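Local coordinates for lipoprotein, putative (Bacillus anthracis, PDB 4O4A), which is of unknown function but is a putative lipoprotein of the DUF6843 family and may bind lipid, at residues 27-32 with 77-82; 31-36 with 60-65; 46-51 with 117-122. All blocks are in the same frame, centred on the assembly; numbering follows the deposited sequence.

Contact 1 (27-32 with 77-82); sequences TTDTIY and NMKFGT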
loop_
_atom_site.group_PDB
_atom_site.type_symbol
_atom_site.label_atom_id
_atom_site.label_comp_id
_atom_site.label_asym_id
_atom_site.label_seq_id
_atom_site.Cartn_x
_atom_site.Cartn_y
_atom_site.Cartn_z
ATOM N N THR B 27 -21.686 -7.738 38.897
ATOM C CA THR B 27 -21.675 -7.897 37.449
ATOM C C THR B 27 -21.210 -6.588 36.788
ATOM O O THR B 27 -21.096 -5.553 37.445
ATOM C CB THR B 27 -23.054 -8.321 36.893
ATOM O OG1 THR B 27 -24.023 -7.328 37.210
ATOM C CG2 THR B 27 -23.505 -9.640 37.483
ATOM N N THR B 28 -20.944 -6.636 35.490
ATOM C CA THR B 28 -20.445 -5.452 34.754
ATOM C C THR B 28 -21.521 -4.440 34.380
ATOM O O THR B 28 -21.211 -3.275 34.170
ATOM C CB THR B 28 -19.635 -5.826 33.478
ATOM O OG1 THR B 28 -20.367 -6.768 32.680
ATOM C CG2 THR B 28 -18.280 -6.427 33.869
ATOM N N ASP B 29 -22.763 -4.906 34.257
ATOM C CA ASP B 29 -23.903 -4.070 33.951
ATOM C C ASP B 29 -23.610 -2.882 33.057
ATOM O O ASP B 29 -23.757 -1.735 33.493
ATOM C CB ASP B 29 -24.466 -3.543 35.263
ATOM C CG ASP B 29 -24.864 -4.630 36.198
ATOM O OD1 ASP B 29 -25.230 -5.726 35.719
ATOM O OD2 ASP B 29 -24.847 -4.379 37.422
ATOM N N THR B 30 -23.169 -3.131 31.830
ATOM C CA THR B 30 -22.942 -2.037 30.897
ATOM C C THR B 30 -23.640 -2.289 29.559
ATOM O O THR B 30 -23.622 -3.393 29.037
ATOM C CB THR B 30 -21.456 -1.790 30.652
ATOM O OG1 THR B 30 -20.832 -1.522 31.903
ATOM C CG2 THR B 30 -21.253 -0.592 29.714
ATOM N N ILE B 31 -24.240 -1.232 29.026
ATOM C CA ILE B 31 -24.911 -1.261 27.748
ATOM C C ILE B 31 -24.109 -0.385 26.813
ATOM O O ILE B 31 -23.819 0.767 27.146
ATOM C CB ILE B 31 -26.325 -0.677 27.847
ATOM C CG1 ILE B 31 -27.234 -1.646 28.584
ATOM C CG2 ILE B 31 -26.897 -0.423 26.465
ATOM C CD1 ILE B 31 -28.632 -1.115 28.822
ATOM N N TYR B 32 -23.738 -0.923 25.659
ATOM C CA TYR B 32 -22.976 -0.164 24.684
ATOM C C TYR B 32 -23.865 0.144 23.501
ATOM O O TYR B 32 -24.436 -0.758 22.912
ATOM C CB TYR B 32 -21.756 -0.954 24.216
ATOM C CG TYR B 32 -20.761 -1.228 25.309
ATOM C CD1 TYR B 32 -19.735 -0.333 25.577
ATOM C CD2 TYR B 32 -20.849 -2.373 26.093
ATOM C CE1 TYR B 32 -18.812 -0.589 26.585
ATOM C CE2 TYR B 32 -19.945 -2.635 27.111
ATOM C CZ TYR B 32 -18.927 -1.743 27.350
ATOM O OH TYR B 32 -18.025 -2.001 28.346
ATOM N N ASN B 77 -14.582 4.938 36.664
ATOM C CA ASN B 77 -13.989 3.779 36.018
ATOM C C ASN B 77 -15.050 2.854 35.471
ATOM O O ASN B 77 -16.250 3.048 35.718
ATOM C CB ASN B 77 -13.083 3.039 37.016
ATOM C CG ASN B 77 -12.056 2.144 36.345
ATOM O OD1 ASN B 77 -12.164 1.813 35.164
ATOM N ND2 ASN B 77 -11.015 1.797 37.082
HETATM N N MSE B 78 -14.601 1.855 34.725
HETATM C CA MSE B 78 -15.480 0.856 34.195
HETATM C C MSE B 78 -15.859 -0.069 35.319
HETATM O O MSE B 78 -15.213 -0.127 36.374
HETATM C CB MSE B 78 -14.820 0.106 33.040
HETATM C CG MSE B 78 -13.739 -0.860 33.514
HETATM SE SE MSE B 78 -12.310 -0.979 32.182
HETATM C CE MSE B 78 -10.782 -0.245 33.171
ATOM N N LYS B 79 -16.921 -0.811 35.081
ATOM C CA LYS B 79 -17.427 -1.735 36.058
ATOM C C LYS B 79 -16.697 -3.058 35.942
ATOM O O LYS B 79 -16.119 -3.400 34.896
ATOM C CB LYS B 79 -18.935 -1.922 35.909
ATOM C CG LYS B 79 -19.778 -0.840 36.586
ATOM C CD LYS B 79 -21.268 -1.169 36.549
ATOM C CE LYS B 79 -22.101 0.010 37.007
ATOM N NZ LYS B 79 -23.547 -0.202 36.706
ATOM N N PHE B 80 -16.715 -3.787 37.046
ATOM C CA PHE B 80 -16.051 -5.067 37.145
ATOM C C PHE B 80 -16.962 -6.153 37.676
ATOM O O PHE B 80 -17.866 -5.890 38.447
ATOM C CB PHE B 80 -14.847 -4.916 38.057
ATOM C CG PHE B 80 -13.851 -3.924 37.556
ATOM C CD1 PHE B 80 -13.024 -4.223 36.477
ATOM C CD2 PHE B 80 -13.749 -2.678 38.153
ATOM C CE1 PHE B 80 -12.108 -3.291 36.011
ATOM C CE2 PHE B 80 -12.840 -1.744 37.695
ATOM C CZ PHE B 80 -12.018 -2.051 36.621
ATOM N N GLY B 81 -16.717 -7.381 37.238
ATOM C CA GLY B 81 -17.444 -8.540 37.754
ATOM C C GLY B 81 -17.806 -9.504 36.670
ATOM O O GLY B 81 -17.166 -9.533 35.618
ATOM N N THR B 82 -18.839 -10.291 36.903
ATOM C CA THR B 82 -19.281 -11.231 35.898
ATOM C C THR B 82 -19.797 -10.426 34.697
ATOM O O THR B 82 -20.669 -9.586 34.854
ATOM C CB THR B 82 -20.388 -12.142 36.441
ATOM O OG1 THR B 82 -19.885 -12.916 37.532
ATOM C CG2 THR B 82 -20.910 -13.081 35.345
HETATM O O HOH W 1 -18.541 0.569 32.666
#

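Contact 2 (31-36 with 60-65); sequences IYLIPE and FSVVTF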
loop_
_atom_site.group_PDB
_atom_site.type_symbol
_atom_site.label_atom_id
_atom_site.label_comp_id
_atom_site.label_asym_id
_atom_site.label_seq_id
_atom_site.Cartn_x
_atom_site.Cartn_y
_atom_site.Cartn_z
ATOM N N ILE B 31 -24.240 -1.232 29.026
ATOM C CA ILE B 31 -24.911 -1.261 27.748
ATOM C C ILE B 31 -24.109 -0.385 26.813
ATOM O O ILE B 31 -23.819 0.767 27.146
ATOM C CB ILE B 31 -26.325 -0.677 27.847
ATOM C CG1 ILE B 31 -27.234 -1.646 28.584
ATOM C CG2 ILE B 31 -26.897 -0.423 26.465
ATOM C CD1 ILE B 31 -28.632 -1.115 28.822
ATOM N N TYR B 32 -23.738 -0.923 25.659
ATOM C CA TYR B 32 -22.976 -0.164 24.684
ATOM C C TYR B 32 -23.865 0.144 23.501
ATOM O O TYR B 32 -24.436 -0.758 22.912
ATOM C CB TYR B 32 -21.756 -0.954 24.216
ATOM C CG TYR B 32 -20.761 -1.228 25.309
ATOM C CD1 TYR B 32 -19.735 -0.333 25.577
ATOM C CD2 TYR B 32 -20.849 -2.373 26.093
ATOM C CE1 TYR B 32 -18.812 -0.589 26.585
ATOM C CE2 TYR B 32 -19.945 -2.635 27.111
ATOM C CZ TYR B 32 -18.927 -1.743 27.350
ATOM O OH TYR B 32 -18.025 -2.001 28.346
ATOM N N LEU B 33 -23.974 1.424 23.161
ATOM C CA LEU B 33 -24.769 1.851 22.022
ATOM C C LEU B 33 -23.836 2.304 20.918
ATOM O O LEU B 33 -23.106 3.281 21.075
ATOM C CB LEU B 33 -25.681 2.993 22.422
ATOM C CG LEU B 33 -26.573 2.683 23.617
ATOM C CD1 LEU B 33 -27.445 3.880 23.945
ATOM C CD2 LEU B 33 -27.436 1.461 23.357
ATOM N N ILE B 34 -23.841 1.570 19.814
ATOM C CA ILE B 34 -22.997 1.874 18.683
ATOM C C ILE B 34 -23.827 2.434 17.517
ATOM O O ILE B 34 -24.883 1.905 17.188
ATOM C CB ILE B 34 -22.288 0.599 18.144
ATOM C CG1 ILE B 34 -21.333 -0.015 19.160
ATOM C CG2 ILE B 34 -21.480 0.931 16.905
ATOM C CD1 ILE B 34 -21.991 -0.838 20.227
ATOM N N PRO B 35 -23.349 3.499 16.875
ATOM C CA PRO B 35 -24.081 3.954 15.694
ATOM C C PRO B 35 -24.135 2.827 14.667
ATOM O O PRO B 35 -23.113 2.222 14.367
ATOM C CB PRO B 35 -23.237 5.122 15.198
ATOM C CG PRO B 35 -22.639 5.677 16.440
ATOM C CD PRO B 35 -22.334 4.474 17.298
ATOM N N GLU B 36 -25.318 2.553 14.134
ATOM C CA GLU B 36 -25.509 1.429 13.202
ATOM C C GLU B 36 -24.576 1.383 12.002
ATOM O O GLU B 36 -24.221 0.303 11.534
ATOM C CB GLU B 36 -26.944 1.405 12.692
ATOM C CG GLU B 36 -27.321 2.589 11.828
ATOM C CD GLU B 36 -28.759 2.532 11.375
ATOM O OE1 GLU B 36 -29.472 1.578 11.767
ATOM O OE2 GLU B 36 -29.177 3.451 10.632
ATOM N N PHE B 60 -27.999 -0.928 34.627
ATOM C CA PHE B 60 -26.928 -0.793 33.642
ATOM C C PHE B 60 -26.422 0.618 33.423
ATOM O O PHE B 60 -27.188 1.567 33.513
ATOM C CB PHE B 60 -27.427 -1.281 32.306
ATOM C CG PHE B 60 -27.697 -2.746 32.256
ATOM C CD1 PHE B 60 -28.854 -3.267 32.791
ATOM C CD2 PHE B 60 -26.808 -3.597 31.626
ATOM C CE1 PHE B 60 -29.116 -4.625 32.720
ATOM C CE2 PHE B 60 -27.058 -4.957 31.555
ATOM C CZ PHE B 60 -28.214 -5.469 32.107
ATOM N N SER B 61 -25.127 0.737 33.123
ATOM C CA SER B 61 -24.518 2.019 32.789
ATOM C C SER B 61 -24.590 2.042 31.289
ATOM O O SER B 61 -24.481 0.998 30.653
ATOM C CB SER B 61 -23.063 2.101 33.244
ATOM O OG SER B 61 -22.951 1.986 34.646
ATOM N N VAL B 62 -24.774 3.210 30.703
ATOM C CA VAL B 62 -24.945 3.278 29.254
ATOM C C VAL B 62 -23.847 4.056 28.575
ATOM O O VAL B 62 -23.686 5.236 28.825
ATOM C CB VAL B 62 -26.288 3.935 28.886
ATOM C CG1 VAL B 62 -26.525 3.868 27.384
ATOM C CG2 VAL B 62 -27.429 3.251 29.610
ATOM N N VAL B 63 -23.112 3.376 27.702
ATOM C CA VAL B 63 -22.054 3.993 26.937
ATOM C C VAL B 63 -22.585 4.257 25.554
ATOM O O VAL B 63 -22.998 3.335 24.863
ATOM C CB VAL B 63 -20.816 3.096 26.821
ATOM C CG1 VAL B 63 -19.814 3.706 25.848
ATOM C CG2 VAL B 63 -20.171 2.895 28.179
ATOM N N THR B 64 -22.580 5.525 25.159
ATOM C CA THR B 64 -23.037 5.929 23.843
ATOM C C THR B 64 -21.850 6.400 23.062
ATOM O O THR B 64 -21.206 7.375 23.436
ATOM C CB THR B 64 -24.044 7.077 23.916
ATOM O OG1 THR B 64 -25.247 6.612 24.531
ATOM C CG2 THR B 64 -24.376 7.570 22.535
ATOM N N PHE B 65 -21.535 5.695 21.988
ATOM C CA PHE B 65 -20.410 6.072 21.168
ATOM C C PHE B 65 -20.810 7.159 20.208
ATOM O O PHE B 65 -21.924 7.192 19.718
ATOM C CB PHE B 65 -19.855 4.873 20.385
ATOM C CG PHE B 65 -19.165 3.858 21.246
ATOM C CD1 PHE B 65 -17.894 4.108 21.741
ATOM C CD2 PHE B 65 -19.779 2.652 21.561
ATOM C CE1 PHE B 65 -17.246 3.183 22.548
ATOM C CE2 PHE B 65 -19.139 1.716 22.365
ATOM C CZ PHE B 65 -17.870 1.983 22.859
#

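Contact 3 (46-51 with 117-122); sequences YNVPGA and WEFPFA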
loop_
_atom_site.group_PDB
_atom_site.type_symbol
_atom_site.label_atom_id
_atom_site.label_comp_id
_atom_site.label_asym_id
_atom_site.label_seq_id
_atom_site.Cartn_x
_atom_site.Cartn_y
_atom_site.Cartn_z
ATOM N N TYR B 46 -12.467 6.784 30.532
ATOM C CA TYR B 46 -13.110 7.160 31.777
ATOM C C TYR B 46 -12.338 8.221 32.548
ATOM O O TYR B 46 -11.211 8.592 32.199
ATOM C CB TYR B 46 -13.250 5.920 32.666
ATOM C CG TYR B 46 -14.185 4.858 32.120
ATOM C CD1 TYR B 46 -13.756 3.960 31.159
ATOM C CD2 TYR B 46 -15.484 4.743 32.595
ATOM C CE1 TYR B 46 -14.607 2.990 30.663
ATOM C CE2 TYR B 46 -16.342 3.779 32.115
ATOM C CZ TYR B 46 -15.895 2.904 31.143
ATOM O OH TYR B 46 -16.742 1.926 30.677
ATOM N N ASN B 47 -12.983 8.708 33.601
ATOM C CA ASN B 47 -12.405 9.684 34.492
ATOM C C ASN B 47 -11.958 10.957 33.782
ATOM O O ASN B 47 -10.971 11.564 34.154
ATOM C CB ASN B 47 -11.234 9.059 35.238
ATOM C CG ASN B 47 -10.834 9.857 36.446
ATOM O OD1 ASN B 47 -11.678 10.433 37.134
ATOM N ND2 ASN B 47 -9.547 9.888 36.723
ATOM N N VAL B 48 -12.708 11.362 32.766
ATOM C CA VAL B 48 -12.417 12.586 32.037
ATOM C C VAL B 48 -13.264 13.698 32.650
ATOM O O VAL B 48 -14.486 13.712 32.490
ATOM C CB VAL B 48 -12.766 12.444 30.555
ATOM C CG1 VAL B 48 -12.481 13.738 29.804
ATOM C CG2 VAL B 48 -11.985 11.292 29.950
ATOM N N PRO B 49 -12.626 14.641 33.342
ATOM C CA PRO B 49 -13.399 15.700 33.985
ATOM C C PRO B 49 -14.058 16.627 32.975
ATOM O O PRO B 49 -13.458 16.960 31.955
ATOM C CB PRO B 49 -12.349 16.455 34.804
ATOM C CG PRO B 49 -11.067 16.226 34.070
ATOM C CD PRO B 49 -11.176 14.866 33.445
ATOM N N GLY B 50 -15.289 17.034 33.268
ATOM C CA GLY B 50 -16.044 17.909 32.378
ATOM C C GLY B 50 -16.937 17.094 31.470
ATOM O O GLY B 50 -17.950 17.585 30.979
ATOM N N ALA B 51 -16.571 15.835 31.251
ATOM C CA ALA B 51 -17.370 14.953 30.415
ATOM C C ALA B 51 -18.625 14.527 31.157
ATOM O O ALA B 51 -18.714 14.639 32.378
ATOM C CB ALA B 51 -16.571 13.730 30.015
ATOM N N TRP B 117 -2.702 12.700 36.156
ATOM C CA TRP B 117 -4.099 12.281 36.061
ATOM C C TRP B 117 -4.226 10.966 35.292
ATOM O O TRP B 117 -3.680 10.825 34.198
ATOM C CB TRP B 117 -4.917 13.371 35.368
ATOM C CG TRP B 117 -6.386 13.180 35.480
ATOM C CD1 TRP B 117 -7.185 12.409 34.674
ATOM C CD2 TRP B 117 -7.252 13.787 36.446
ATOM N NE1 TRP B 117 -8.491 12.499 35.088
ATOM C CE2 TRP B 117 -8.561 13.336 36.172
ATOM C CE3 TRP B 117 -7.052 14.667 37.516
ATOM C CZ2 TRP B 117 -9.663 13.738 36.928
ATOM C CZ3 TRP B 117 -8.151 15.063 38.268
ATOM C CH2 TRP B 117 -9.440 14.596 37.968
ATOM N N GLU B 118 -4.962 10.013 35.861
ATOM C CA GLU B 118 -5.141 8.701 35.241
ATOM C C GLU B 118 -6.475 8.558 34.540
ATOM O O GLU B 118 -7.509 8.885 35.098
ATOM C CB GLU B 118 -5.021 7.607 36.283
ATOM C CG GLU B 118 -3.694 7.624 37.008
ATOM C CD GLU B 118 -3.561 6.502 38.010
ATOM O OE1 GLU B 118 -2.907 6.727 39.050
ATOM O OE2 GLU B 118 -4.127 5.415 37.772
ATOM N N PHE B 119 -6.428 8.077 33.304
ATOM C CA PHE B 119 -7.615 7.842 32.514
ATOM C C PHE B 119 -7.705 6.367 32.218
ATOM O O PHE B 119 -6.954 5.862 31.387
ATOM C CB PHE B 119 -7.574 8.560 31.155
ATOM C CG PHE B 119 -7.453 10.056 31.239
ATOM C CD1 PHE B 119 -8.563 10.849 31.476
ATOM C CD2 PHE B 119 -6.231 10.669 31.020
ATOM C CE1 PHE B 119 -8.449 12.226 31.525
ATOM C CE2 PHE B 119 -6.109 12.044 31.062
ATOM C CZ PHE B 119 -7.219 12.825 31.309
ATOM N N PRO B 120 -8.605 5.660 32.899
ATOM C CA PRO B 120 -8.772 4.266 32.519
ATOM C C PRO B 120 -9.427 4.221 31.153
ATOM O O PRO B 120 -10.224 5.105 30.828
ATOM C CB PRO B 120 -9.728 3.699 33.588
ATOM C CG PRO B 120 -9.878 4.752 34.623
ATOM C CD PRO B 120 -9.495 6.057 33.995
ATOM N N PHE B 121 -9.132 3.199 30.361
ATOM C CA PHE B 121 -9.758 3.081 29.040
ATOM C C PHE B 121 -10.054 1.649 28.654
ATOM O O PHE B 121 -9.548 0.695 29.261
ATOM C CB PHE B 121 -8.852 3.669 27.979
ATOM C CG PHE B 121 -7.518 2.983 27.884
ATOM C CD1 PHE B 121 -7.380 1.820 27.165
ATOM C CD2 PHE B 121 -6.402 3.508 28.520
ATOM C CE1 PHE B 121 -6.158 1.187 27.080
ATOM C CE2 PHE B 121 -5.178 2.878 28.439
ATOM C CZ PHE B 121 -5.058 1.713 27.720
ATOM N N ALA B 122 -10.868 1.512 27.612
ATOM C CA ALA B 122 -11.225 0.222 27.099
ATOM C C ALA B 122 -11.206 0.249 25.590
ATOM O O ALA B 122 -11.674 1.202 24.962
ATOM C CB ALA B 122 -12.598 -0.180 27.598
#

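Contact 1 (27-32 with 77-82)
Lys-79 extends its chain alongside the peptide carbonyl of Thr-28. Its CB already lies against Thr-28 O; with CG anti to the carbonyl carbon of Lys-79 (chi1 -83°), the extended chain carries CD along the same oxygen and NZ toward Asp-29. Lys-79 NZ and Asp-29 OD2 are 4.4 Å apart, too far for a salt bridge, and the ammonium group instead has a weak hydrogen bond to Ser-61. Thr-28 turns its two branches to different tasks: CG2 leans on the backbone of Gly-81, 3.7 Å from Gly-81 O, while OG1 bonds to Asn-84 N and the carboxylate of Asp-85. Thr-27 and Thr-82 slant across each other, with Thr-27 CG2 at 4.1 Å from Thr-82 CB. Beside them the single backbone bridge closes through Thr-28 N to Thr-82 O (3.0 Å). At the start of strand 30-35, Thr-30 OG1 donates to Thr-28 O at 2.9 Å and accepts a hydrogen bond from a water that in turn accepts from Lys-79 N. The 77-82 loop is thus fastened to the start of this strand and the residues before it by one direct hydrogen bond, a water bridge and carbon contacts, many to carbonyl oxygens, with the charge pair probably adding only modest attraction.

Contact 2 (31-36 with 60-65)
Val-63 O is approached twice by the neighbouring strand: Leu-33 N donates to it at 2.7 Å in a nearly straight bond (167°), and the CA-H of Tyr-32 adds a weaker contact. Three more backbone bonds continue the pairing, Ile-31 N to Ser-61 O, Val-63 N to Ile-31 O and Phe-65 N to Leu-33 O. Strand 30-35, the middle of a five-stranded mixed sheet, thus runs parallel to 60-64, their local axes 4.7 Å apart and 19° from alignment. On one face, Leu-33 reaches over with CD1, which sits 3.6 Å from both Val-62 CG1 and Thr-64 OG1; Ile-31 meets Phe-60 at about a right angle, its CG1 3.6 Å from Phe-60 CD2. On the other face Tyr-32 and Val-63 run alongside each other in the same direction, with Tyr-32 CD1 3.8 Å from Val-63 CB. Phe-65 completes this group: with CG anti to its carbonyl carbon (chi1 -70°), its ring lies beside Ile-34, brings CE2 to 3.9 Å from Tyr-32 CD1, and puts its edge to Leu-33 O. Leu-42 and Val-44 pack against Phe-65. Four bonds pair the facing peptide groups, while Tyr-32 and Ile-34 bond parallel strand 86-90 on the other edge; largely apolar side chains line both faces.

Contact 3 (46-51 with 117-122)
The chain at 46-51 runs roughly antiparallel to strand 117-126, the local directions 149° apart, and joins it through Tyr-46 N to Pro-120 O (2.8 Å). It then leaves regular pairing: Asn-47 takes a left-handed conformation, and a type II beta turn follows from Val-48 to Ala-51. Asn-47 faces the strand and is held by two hydrogen bonds, one accepted by its backbone and one given by its side chain. Its backbone O accepts from Trp-117 NE1 at 2.8 Å, in the plane of the indole, while its ND2 gives a hydrogen to Glu-118 O at 2.8 Å, close to the amide plane. The amide and indole planes are nearly parallel, 14° apart, and each neighbouring donor points at its own acceptor. Pro-49 lays CG over one face of the Trp-117 ring, near its rim, 3.9 Å above the plane. Phe-119 presents a ring edge to Tyr-46 O, and its CD1 meets Val-48 CG2 at 3.8 Å, these two side chains crossing at about a right angle. Val-48 and Phe-119 also touch helix 149-166, through Ile-161, Tyr-165 and Met-158, whereas strand 117-126 continues its pairing with strand 40-45 on one side and strand 104-114 on the other.

Contacts 1 and 2 share Ile-31 and Tyr-32 of strand 30-35 and have centres about 12 Å apart. A probable hydrogen bond, Asp-29 O to Ser-61 N at 2.9 Å, carries the pairing of contact 2 into the approach to that strand, and the Phe-60 ring packs on the backbone of Asp-29 and Thr-30. Contact 3 joins the loop after strand 40-45 to strand 117-126 of the second sheet, its centre about 16 Å from that of contact 1, and the 77-82 loop spans the gap: CB of Met-78, a selenomethionine, lies 3.5 Å from Tyr-46 CZ, and Asn-77 packs on Pro-120. Contacts 2 and 3 do not touch, with centres about 17 Å and nearest atoms about 4 Å apart.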